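PDB 4TN5: PTS system fructose-like EIIB component 3 from Escherichia coli K12, which probably passes a phosphoryl group from phospho-EIIA, by way of a phosphocysteine, to fructose as it is taken up into the cell. Local coordinates for residues F74-Y79 with P105-L110. Numbering follows the deposited sequence.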
loop_
_atom_site.group_PDB
_atom_site.type_symbol
_atom_site.label_atom_id
_atom_site.label_comp_id
_atom_site.label_asym_id
_atom_site.label_seq_id
_atom_site.Cartn_x
_atom_site.Cartn_y
_atom_site.Cartn_z
ATOM N N PHE A 74 -2.352 -7.867 -7.650
ATOM C CA PHE A 74 -3.109 -7.112 -6.668
ATOM C C PHE A 74 -2.615 -5.675 -6.524
ATOM O O PHE A 74 -3.014 -4.976 -5.594
ATOM C CB PHE A 74 -3.033 -7.820 -5.314
ATOM C CG PHE A 74 -3.429 -9.271 -5.364
ATOM C CD1 PHE A 74 -4.764 -9.632 -5.322
ATOM C CD2 PHE A 74 -2.472 -10.271 -5.442
ATOM C CE1 PHE A 74 -5.142 -10.957 -5.366
ATOM C CE2 PHE A 74 -2.845 -11.604 -5.485
ATOM C CZ PHE A 74 -4.183 -11.946 -5.446
ATOM N N GLU A 75 -1.755 -5.232 -7.435
ATOM C CA GLU A 75 -1.183 -3.889 -7.324
ATOM C C GLU A 75 -2.229 -2.783 -7.485
ATOM O O GLU A 75 -2.065 -1.686 -6.950
ATOM C CB GLU A 75 -0.012 -3.690 -8.295
ATOM C CG GLU A 75 -0.402 -3.459 -9.748
ATOM C CD GLU A 75 0.759 -3.678 -10.701
ATOM O OE1 GLU A 75 1.865 -3.167 -10.423
ATOM O OE2 GLU A 75 0.567 -4.362 -11.729
ATOM N N HIS A 76 -3.307 -3.077 -8.206
ATOM C CA HIS A 76 -4.379 -2.103 -8.399
ATOM C C HIS A 76 -5.636 -2.450 -7.611
ATOM O O HIS A 76 -6.746 -2.088 -8.003
ATOM C CB HIS A 76 -4.717 -1.950 -9.883
ATOM C CG HIS A 76 -3.604 -1.372 -10.697
ATOM N ND1 HIS A 76 -3.130 -0.094 -10.503
ATOM C CD2 HIS A 76 -2.879 -1.893 -11.715
ATOM C CE1 HIS A 76 -2.154 0.146 -11.360
ATOM N NE2 HIS A 76 -1.983 -0.929 -12.108
ATOM N N CYS A 77 -5.458 -3.145 -6.494
ATOM C CA CYS A 77 -6.582 -3.509 -5.646
ATOM C C CYS A 77 -6.464 -2.856 -4.278
ATOM O O CYS A 77 -5.362 -2.625 -3.782
ATOM C CB CYS A 77 -6.655 -5.029 -5.471
ATOM S SG CYS A 77 -6.552 -5.975 -7.005
ATOM N N ARG A 78 -7.606 -2.544 -3.679
ATOM C CA ARG A 78 -7.643 -2.255 -2.260
ATOM C C ARG A 78 -7.331 -3.577 -1.589
ATOM O O ARG A 78 -7.972 -4.581 -1.894
ATOM C CB ARG A 78 -9.044 -1.825 -1.842
ATOM C CG ARG A 78 -9.557 -0.553 -2.475
ATOM C CD ARG A 78 -11.019 -0.366 -2.114
ATOM N NE ARG A 78 -11.496 0.978 -2.409
ATOM C CZ ARG A 78 -11.491 1.974 -1.532
ATOM N NH1 ARG A 78 -11.022 1.779 -0.307
ATOM N NH2 ARG A 78 -11.942 3.169 -1.880
ATOM N N TYR A 79 -6.351 -3.605 -0.694
ATOM C CA TYR A 79 -6.087 -4.849 0.022
ATOM C C TYR A 79 -5.472 -4.707 1.409
ATOM O O TYR A 79 -4.855 -3.694 1.742
ATOM C CB TYR A 79 -5.285 -5.843 -0.838
ATOM C CG TYR A 79 -3.827 -5.507 -1.071
ATOM C CD1 TYR A 79 -2.864 -5.790 -0.110
ATOM C CD2 TYR A 79 -3.407 -4.949 -2.272
ATOM C CE1 TYR A 79 -1.530 -5.499 -0.325
ATOM C CE2 TYR A 79 -2.074 -4.658 -2.497
ATOM C CZ TYR A 79 -1.140 -4.935 -1.519
ATOM O OH TYR A 79 0.186 -4.646 -1.739
ATOM N N PRO A 105 -12.198 6.026 1.170
ATOM C CA PRO A 105 -12.354 6.511 -0.208
ATOM C C PRO A 105 -11.360 5.941 -1.226
ATOM O O PRO A 105 -11.786 5.478 -2.285
ATOM C CB PRO A 105 -12.146 8.021 -0.066
ATOM C CG PRO A 105 -12.572 8.324 1.329
ATOM C CD PRO A 105 -12.176 7.128 2.148
ATOM N N GLN A 106 -10.066 5.991 -0.925
ATOM C CA GLN A 106 -9.036 5.664 -1.912
ATOM C C GLN A 106 -8.522 4.222 -1.895
ATOM O O GLN A 106 -8.757 3.470 -0.949
ATOM C CB GLN A 106 -7.856 6.634 -1.783
ATOM C CG GLN A 106 -8.245 8.024 -1.310
ATOM C CD GLN A 106 -8.639 8.053 0.153
ATOM O OE1 GLN A 106 -8.874 7.011 0.765
ATOM N NE2 GLN A 106 -8.713 9.250 0.723
ATOM N N GLN A 107 -7.812 3.860 -2.962
ATOM C CA GLN A 107 -7.181 2.553 -3.102
ATOM C C GLN A 107 -6.036 2.545 -2.095
ATOM O O GLN A 107 -4.944 3.036 -2.379
ATOM C CB GLN A 107 -6.711 2.335 -4.541
ATOM C CG GLN A 107 -5.782 1.146 -4.719
ATOM C CD GLN A 107 -5.230 1.042 -6.126
ATOM O OE1 GLN A 107 -5.918 1.351 -7.100
ATOM N NE2 GLN A 107 -3.983 0.603 -6.243
ATOM N N THR A 108 -6.295 1.987 -0.917
ATOM C CA THR A 108 -5.291 1.918 0.137
ATOM C C THR A 108 -4.819 0.468 0.229
ATOM O O THR A 108 -5.613 -0.469 0.127
ATOM C CB THR A 108 -5.753 2.382 1.533
ATOM O OG1 THR A 108 -4.886 1.828 2.530
ATOM C CG2 THR A 108 -7.178 1.927 1.803
ATOM N N HIS A 109 -3.513 0.302 0.410
ATOM C CA HIS A 109 -2.935 -0.978 0.787
ATOM C C HIS A 109 -2.666 -0.913 2.281
ATOM O O HIS A 109 -2.152 0.086 2.776
ATOM C CB HIS A 109 -1.615 -1.220 0.055
ATOM C CG HIS A 109 -1.754 -1.350 -1.429
ATOM N ND1 HIS A 109 -0.669 -1.490 -2.266
ATOM C CD2 HIS A 109 -2.848 -1.366 -2.227
ATOM C CE1 HIS A 109 -1.085 -1.584 -3.515
ATOM N NE2 HIS A 109 -2.405 -1.513 -3.520
ATOM N N LEU A 110 -3.016 -1.970 3.003
ATOM C CA LEU A 110 -2.809 -1.979 4.443
ATOM C C LEU A 110 -1.995 -3.194 4.856
ATOM O O LEU A 110 -2.421 -4.333 4.669
ATOM C CB LEU A 110 -4.152 -1.957 5.181
ATOM C CG LEU A 110 -4.233 -1.257 6.543
ATOM C CD1 LEU A 110 -5.675 -1.229 7.025
ATOM C CD2 LEU A 110 -3.335 -1.915 7.585
#
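The rings of Y79 and H109 stack face to face, centroids 4.0 Å apart and planes tilted by 30°, with Y79 CE2 over the centre of the imidazole and H109 CB off toward the rim of the phenol face. At the imidazole edge lie the carbonyl oxygens of C77 and E75, C77 O being 3.2 Å from H109 NE2. The stack rides on neighbouring parallel strands, 79-82 and 108-111, of the EIIB α/β sheet. Chi1 of Y79 (72°) sets CG between its backbone N and carbonyl carbon. A bound nickel ion sits about 3 Å from the nearest atom of the H109 side chain. H109 also pairs antiparallel with a strand of the second subunit, so the sheet runs on across the interface, where T108 OG1 hydrogen-bonds T108 OG1 of that chain.

R78 is modelled with Q106 C and Q107 N over one guanidinium face, a doubtful placement because NH2 comes too close to P105 O; NH1 hydrogen-bonds A104 O. The extended Q107 side chain runs to the F74-C77 type I turn, with Q107 CD 3.8 Å from H76 C. Two backbone bonds join the strands. Y79 N to T108 O is weak at 3.3 Å; L110 N meets Y79 O at 2.8 Å, with a C=O...N angle of 162°.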